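Local coordinates for thiamine pyrophosphokinase (Candida albicans, PDB 2G9Z), which catalyses transfer of a pyrophosphate group from ATP to thiamine, making the cofactor thiamine pyrophosphate, at residues 67-72 and 154-159; 86-91 and 161-166. All coordinates share one frame; numbering follows the deposited sequence.

Interaction 1: 67-72 and 154-159. With MG (magnesium ion), chain C; VNP (3-[(4-amino-2-methylpyrimidin-5-yl)methyl]-5-(2-{[hydroxy(phosphonoamino)phosphoryl]oxy}ethyl)-4-methyl-1,3-thiazol-3-I um), chain H.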
loop_
_atom_site.group_PDB
_atom_site.type_symbol
_atom_site.label_atom_id
_atom_site.label_comp_id
_atom_site.label_asym_id
_atom_site.label_seq_id
_atom_site.Cartn_x
_atom_site.Cartn_y
_atom_site.Cartn_z
ATOM N N LEU A 67 -8.251 -11.191 12.750
ATOM C CA LEU A 67 -8.320 -11.758 11.413
ATOM C C LEU A 67 -6.889 -11.892 10.915
ATOM O O LEU A 67 -6.153 -10.907 10.852
ATOM C CB LEU A 67 -9.131 -10.849 10.491
ATOM C CG LEU A 67 -9.210 -11.240 9.011
ATOM C CD1 LEU A 67 -9.607 -12.709 8.860
ATOM C CD2 LEU A 67 -10.228 -10.335 8.316
ATOM N N ILE A 68 -6.497 -13.111 10.563
ATOM C CA ILE A 68 -5.136 -13.371 10.110
ATOM C C ILE A 68 -5.022 -13.736 8.642
ATOM O O ILE A 68 -5.480 -14.796 8.214
ATOM C CB ILE A 68 -4.500 -14.507 10.941
ATOM C CG1 ILE A 68 -4.632 -14.187 12.433
ATOM C CG2 ILE A 68 -3.028 -14.690 10.542
ATOM C CD1 ILE A 68 -4.268 -15.335 13.346
ATOM N N LEU A 69 -4.404 -12.854 7.864
ATOM C CA LEU A 69 -4.217 -13.125 6.451
ATOM C C LEU A 69 -2.865 -13.796 6.212
ATOM O O LEU A 69 -2.105 -14.031 7.149
ATOM C CB LEU A 69 -4.366 -11.844 5.626
ATOM C CG LEU A 69 -5.816 -11.611 5.169
ATOM C CD1 LEU A 69 -6.751 -11.550 6.372
ATOM C CD2 LEU A 69 -5.898 -10.320 4.360
ATOM N N ASN A 70 -2.569 -14.083 4.952
ATOM C CA ASN A 70 -1.359 -14.801 4.578
ATOM C C ASN A 70 -0.018 -14.073 4.430
ATOM O O ASN A 70 0.379 -13.696 3.330
ATOM C CB ASN A 70 -1.656 -15.594 3.303
ATOM C CG ASN A 70 -0.574 -16.605 2.978
ATOM O OD1 ASN A 70 0.159 -17.055 3.860
ATOM N ND2 ASN A 70 -0.481 -16.979 1.708
ATOM N N GLN A 71 0.681 -13.914 5.553
ATOM C CA GLN A 71 2.004 -13.296 5.600
ATOM C C GLN A 71 2.651 -13.672 6.929
ATOM O O GLN A 71 1.961 -13.919 7.917
ATOM C CB GLN A 71 1.928 -11.764 5.458
ATOM C CG GLN A 71 1.863 -11.280 4.006
ATOM C CD GLN A 71 2.021 -9.770 3.868
ATOM O OE1 GLN A 71 1.076 -9.010 4.080
ATOM N NE2 GLN A 71 3.225 -9.332 3.517
ATOM N N LYS A 72 3.978 -13.727 6.950
ATOM C CA LYS A 72 4.688 -14.094 8.166
ATOM C C LYS A 72 4.293 -13.157 9.301
ATOM O O LYS A 72 4.320 -11.939 9.148
ATOM C CB LYS A 72 6.197 -14.048 7.923
ATOM C CG LYS A 72 7.029 -14.703 9.013
ATOM C CD LYS A 72 8.477 -14.857 8.571
ATOM C CE LYS A 72 9.317 -15.540 9.639
ATOM N NZ LYS A 72 9.389 -14.727 10.882
ATOM N N ASN A 154 -12.722 -12.074 -2.401
ATOM C CA ASN A 154 -11.448 -12.632 -1.945
ATOM C C ASN A 154 -11.569 -13.201 -0.529
ATOM O O ASN A 154 -12.602 -13.048 0.128
ATOM C CB ASN A 154 -10.325 -11.581 -1.993
ATOM C CG ASN A 154 -10.559 -10.415 -1.047
ATOM O OD1 ASN A 154 -11.373 -10.491 -0.126
ATOM N ND2 ASN A 154 -9.830 -9.328 -1.269
ATOM N N ASP A 155 -10.511 -13.846 -0.055
ATOM C CA ASP A 155 -10.533 -14.442 1.270
ATOM C C ASP A 155 -10.787 -13.439 2.376
ATOM O O ASP A 155 -11.383 -13.774 3.398
ATOM C CB ASP A 155 -9.227 -15.181 1.534
ATOM C CG ASP A 155 -8.995 -16.295 0.548
ATOM O OD1 ASP A 155 -9.991 -16.883 0.070
ATOM O OD2 ASP A 155 -7.823 -16.584 0.255
ATOM N N PHE A 156 -10.319 -12.213 2.176
ATOM C CA PHE A 156 -10.515 -11.167 3.167
ATOM C C PHE A 156 -12.001 -10.915 3.374
ATOM O O PHE A 156 -12.502 -10.957 4.500
ATOM C CB PHE A 156 -9.854 -9.863 2.715
ATOM C CG PHE A 156 -10.093 -8.717 3.654
ATOM C CD1 PHE A 156 -9.316 -8.562 4.798
ATOM C CD2 PHE A 156 -11.128 -7.818 3.422
ATOM C CE1 PHE A 156 -9.568 -7.528 5.701
ATOM C CE2 PHE A 156 -11.388 -6.779 4.323
ATOM C CZ PHE A 156 -10.604 -6.638 5.464
ATOM N N THR A 157 -12.694 -10.632 2.278
ATOM C CA THR A 157 -14.122 -10.352 2.320
ATOM C C THR A 157 -14.922 -11.540 2.843
ATOM O O THR A 157 -15.824 -11.374 3.664
ATOM C CB THR A 157 -14.633 -9.944 0.925
ATOM O OG1 THR A 157 -13.946 -8.758 0.503
ATOM C CG2 THR A 157 -16.127 -9.658 0.965
ATOM N N LYS A 158 -14.595 -12.738 2.370
ATOM C CA LYS A 158 -15.293 -13.933 2.832
ATOM C C LYS A 158 -15.131 -14.072 4.339
ATOM O O LYS A 158 -16.064 -14.478 5.031
ATOM C CB LYS A 158 -14.754 -15.176 2.119
ATOM C CG LYS A 158 -15.097 -15.204 0.632
ATOM C CD LYS A 158 -14.262 -16.220 -0.127
ATOM C CE LYS A 158 -14.602 -16.192 -1.610
ATOM N NZ LYS A 158 -13.781 -17.130 -2.418
ATOM N N SER A 159 -13.950 -13.722 4.849
ATOM C CA SER A 159 -13.689 -13.802 6.286
ATOM C C SER A 159 -14.501 -12.768 7.061
ATOM O O SER A 159 -15.033 -13.063 8.135
ATOM C CB SER A 159 -12.193 -13.603 6.581
ATOM O OG SER A 159 -11.430 -14.697 6.108
HETATM MG MG MG C . -7.153 -18.099 -1.166
HETATM O O2G VNP H . -6.520 -16.019 -5.376
HETATM P PG VNP H . -5.625 -14.967 -4.553
HETATM O O3G VNP H . -4.929 -14.035 -5.469
HETATM O O1G VNP H . -4.587 -15.846 -3.692
HETATM N N3B VNP H . -6.589 -14.189 -3.501
HETATM P PB VNP H . -7.842 -15.075 -2.976
HETATM O O2B VNP H . -8.546 -14.322 -1.916
HETATM O O1B VNP H . -7.336 -16.423 -2.634
HETATM O O1 VNP H . -8.801 -15.211 -4.264
HETATM C C7 VNP H . -9.406 -14.101 -4.937
HETATM C C12 VNP H . -10.699 -14.632 -5.560
HETATM C C11 VNP H . -11.496 -13.658 -6.434
HETATM C C10 VNP H . -10.997 -13.459 -7.866
HETATM C CM4 VNP H . -10.281 -14.558 -8.655
HETATM S S1 VNP H . -11.621 -11.922 -5.887
HETATM C C9 VNP H . -11.711 -11.323 -7.528
HETATM N N5 VNP H . -11.221 -12.239 -8.364
HETATM C C7A VNP H . -10.843 -11.920 -9.751
HETATM C C5A VNP H . -11.638 -10.758 -10.352
HETATM C C6A VNP H . -10.911 -9.624 -10.690
HETATM N N1A VNP H . -11.484 -8.612 -11.318
HETATM C C2A VNP H . -12.782 -8.649 -11.643
HETATM C CM2 VNP H . -13.407 -7.476 -12.400
HETATM N N3A VNP H . -13.527 -9.718 -11.327
HETATM C C4A VNP H . -12.989 -10.768 -10.691
HETATM N N4A VNP H . -13.763 -11.804 -10.382
HETATM O O HOH W 1 -5.074 -16.988 -0.973
#
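Leu67 divides its two methyls between Ser159 and Phe156 in the first turn of helix 155-170. Its CG stands anti to the backbone N (chi1 175°), and the two branches part from there: CD1 presses on Ser159 CB at 3.6 Å, while CD2 meets Phe156 CE1 at 3.9 Å, coming at the ring obliquely with the two side chains at about a right angle. Leu69, just past the end of the strand, brings its CD2 to the edge of the same ring, near the ring plane, 3.9 Å from Phe156 CD1. Two leucines thus touch the CD1-CE1 side of the ring, and Gln226 of helix 217-233 touches it as well. Ser159 turns its polar end back on its own helix: OG bonds to Asp155 O at 2.9 Å, and the helical N-H of Ser159 reaches that carbonyl from the opposite face, so one oxygen is held twice. At the helix start Asn154 is the N-cap, its OD1 taking Thr157 N in a nearly straight bond of 2.7 Å (177°). Next to it, Asp155 N donates to VNP O2B at 2.7 Å, and Asp155 OD2 binds magnesium at 2.2 Å, a metal also held by Asp91, Asp126, Asp128 and VNP O1B. The apolar contact holds the first helical turn against the strand end, where a capped helix N-terminus meets the analogue's pyrophosphate-like group and magnesium in the catalytic domain.

Interaction 2: 86-91 and 161-166. With MG (magnesium ion), chain C.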
loop_
_atom_site.group_PDB
_atom_site.type_symbol
_atom_site.label_atom_id
_atom_site.label_comp_id
_atom_site.label_asym_id
_atom_site.label_seq_id
_atom_site.Cartn_x
_atom_site.Cartn_y
_atom_site.Cartn_z
ATOM N N ILE A 86 -12.848 -13.918 19.213
ATOM C CA ILE A 86 -12.856 -14.835 18.077
ATOM C C ILE A 86 -11.642 -14.580 17.190
ATOM O O ILE A 86 -11.233 -13.433 17.004
ATOM C CB ILE A 86 -14.141 -14.644 17.228
ATOM C CG1 ILE A 86 -15.352 -15.221 17.966
ATOM C CG2 ILE A 86 -13.980 -15.294 15.864
ATOM C CD1 ILE A 86 -15.362 -16.731 18.057
ATOM N N ILE A 87 -11.063 -15.655 16.661
ATOM C CA ILE A 87 -9.913 -15.556 15.770
ATOM C C ILE A 87 -10.269 -16.233 14.451
ATOM O O ILE A 87 -10.755 -17.365 14.435
ATOM C CB ILE A 87 -8.656 -16.253 16.344
ATOM C CG1 ILE A 87 -8.197 -15.574 17.637
ATOM C CG2 ILE A 87 -7.528 -16.199 15.320
ATOM C CD1 ILE A 87 -8.965 -15.982 18.874
ATOM N N VAL A 88 -10.022 -15.535 13.347
ATOM C CA VAL A 88 -10.316 -16.060 12.016
ATOM C C VAL A 88 -9.090 -16.027 11.111
ATOM O O VAL A 88 -8.403 -15.007 11.033
ATOM C CB VAL A 88 -11.418 -15.227 11.322
ATOM C CG1 VAL A 88 -11.679 -15.768 9.917
ATOM C CG2 VAL A 88 -12.683 -15.227 12.157
ATOM N N CYS A 89 -8.815 -17.137 10.432
ATOM C CA CYS A 89 -7.700 -17.194 9.495
ATOM C C CYS A 89 -8.266 -17.178 8.084
ATOM O O CYS A 89 -9.152 -17.966 7.753
ATOM C CB CYS A 89 -6.871 -18.470 9.666
ATOM S SG CYS A 89 -5.871 -18.549 11.146
ATOM N N ALA A 90 -7.773 -16.267 7.258
ATOM C CA ALA A 90 -8.220 -16.194 5.876
ATOM C C ALA A 90 -7.280 -17.086 5.068
ATOM O O ALA A 90 -6.142 -16.708 4.802
ATOM C CB ALA A 90 -8.152 -14.747 5.368
ATOM N N ASP A 91 -7.752 -18.277 4.710
ATOM C CA ASP A 91 -6.975 -19.239 3.926
ATOM C C ASP A 91 -5.523 -19.338 4.392
ATOM O O ASP A 91 -5.253 -19.826 5.488
ATOM C CB ASP A 91 -7.020 -18.866 2.439
ATOM C CG ASP A 91 -6.530 -19.990 1.531
ATOM O OD1 ASP A 91 -6.053 -21.020 2.038
ATOM O OD2 ASP A 91 -6.617 -19.847 0.300
ATOM N N HIS A 161 -17.326 -11.473 6.187
ATOM C CA HIS A 161 -18.708 -11.942 6.162
ATOM C C HIS A 161 -18.909 -13.018 7.220
ATOM O O HIS A 161 -19.938 -13.054 7.899
ATOM C CB HIS A 161 -19.047 -12.494 4.779
ATOM C CG HIS A 161 -19.448 -11.442 3.795
ATOM N ND1 HIS A 161 -19.365 -11.624 2.432
ATOM C CD2 HIS A 161 -19.949 -10.196 3.980
ATOM C CE1 HIS A 161 -19.795 -10.536 1.819
ATOM N NE2 HIS A 161 -20.156 -9.655 2.735
ATOM N N CYS A 162 -17.925 -13.899 7.351
ATOM C CA CYS A 162 -17.991 -14.958 8.345
ATOM C C CYS A 162 -18.043 -14.332 9.739
ATOM O O CYS A 162 -18.783 -14.791 10.609
ATOM C CB CYS A 162 -16.768 -15.869 8.229
ATOM S SG CYS A 162 -16.542 -16.989 9.622
ATOM N N ILE A 163 -17.251 -13.283 9.941
ATOM C CA ILE A 163 -17.207 -12.593 11.227
ATOM C C ILE A 163 -18.547 -11.931 11.530
ATOM O O ILE A 163 -19.067 -12.029 12.644
ATOM C CB ILE A 163 -16.091 -11.516 11.236
ATOM C CG1 ILE A 163 -14.723 -12.201 11.301
ATOM C CG2 ILE A 163 -16.286 -10.554 12.415
ATOM C CD1 ILE A 163 -13.545 -11.291 11.017
ATOM N N GLN A 164 -19.099 -11.250 10.533
ATOM C CA GLN A 164 -20.378 -10.580 10.698
ATOM C C GLN A 164 -21.485 -11.595 10.948
ATOM O O GLN A 164 -22.342 -11.392 11.813
ATOM C CB GLN A 164 -20.697 -9.746 9.459
ATOM C CG GLN A 164 -19.855 -8.486 9.352
ATOM C CD GLN A 164 -20.219 -7.646 8.153
ATOM O OE1 GLN A 164 -19.966 -8.030 7.011
ATOM N NE2 GLN A 164 -20.830 -6.494 8.404
ATOM N N LEU A 165 -21.456 -12.691 10.196
ATOM C CA LEU A 165 -22.455 -13.738 10.349
ATOM C C LEU A 165 -22.326 -14.435 11.698
ATOM O O LEU A 165 -23.329 -14.809 12.305
ATOM C CB LEU A 165 -22.336 -14.753 9.207
ATOM C CG LEU A 165 -22.843 -14.220 7.863
ATOM C CD1 LEU A 165 -22.544 -15.212 6.754
ATOM C CD2 LEU A 165 -24.346 -13.964 7.959
ATOM N N HIS A 166 -21.096 -14.606 12.172
ATOM C CA HIS A 166 -20.867 -15.250 13.463
ATOM C C HIS A 166 -21.607 -14.538 14.593
ATOM O O HIS A 166 -22.276 -15.175 15.398
ATOM C CB HIS A 166 -19.378 -15.270 13.808
ATOM C CG HIS A 166 -19.102 -15.584 15.248
ATOM N ND1 HIS A 166 -19.016 -16.872 15.729
ATOM C CD2 HIS A 166 -18.933 -14.770 16.319
ATOM C CE1 HIS A 166 -18.804 -16.839 17.033
ATOM N NE2 HIS A 166 -18.751 -15.576 17.416
HETATM MG MG MG C . -7.153 -18.099 -1.166
HETATM O O HOH W 1 -5.074 -16.988 -0.973
#
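Residues 86-91 of the strand and 161-166 of the helix run in roughly opposite directions, and the backbones come nearest at Val88 and Ile163, whose CA atoms lie 7.8 Å apart. Leu165 N bonds to His161 O and His166 N to Cys162 O in regular helix. Ile86 and Val88 both point their side chains toward the helix, whereas Ile87 between them points away. Val88 sends CG2 against Ile163 CG1 at 3.7 Å, the two side chains crossing at a slant. Ile163 gets there by its first torsion: with CG1 anti to the carbonyl carbon (chi1 -72°), the longer branch swings toward the strand although the CB itself is not aimed at it. One helical turn beyond Ile163, His166 meets Ile86, two residues before Val88, the side chains coming from opposite directions. Ile86 CG1 lies 3.5 Å from His166 NE2 and Ile86 CD1 3.6 Å from His166 CE1, so the isoleucine's longer branch lies against the NE2-CE1 end of the imidazole, oblique to its plane. The ring's other nitrogen, ND1, is hydrogen-bonded to Tyr122 OH, which probably helps fix the rotation of the ring. At the far end of the segment Asp91 OD2 binds magnesium at 2.3 Å. The strand lies between strands 64-68 and 122-125 in the parallel part of the large sheet, and helix 155-170 packs on it, with helix 185-195 touching Gln164 and Leu165.

How the interactions relate
Interactions 1 and 2 are centred about 9 Å apart and use successive parts of one helix, 155-170: residues 154-159 at its N-terminal end and 161-166 further along. Their strands, 64-68 and 86-90, are parallel neighbours in the large mixed sheet, joined by Ile68 N to Val88 O (2.7 Å) and Ile68 O to Ala90 N (2.9 Å), both probable hydrogen bonds. The segments alternate along the chain as 67-72, 86-91, 154-159, 161-166, so both strands precede the helix that packs on them. Asp155 and Asp91, one from each contact, bind the same magnesium. The shared layer thus brings two of the metal's aspartates, far apart in sequence, together beside the bound analogue of thiamine pyrophosphate.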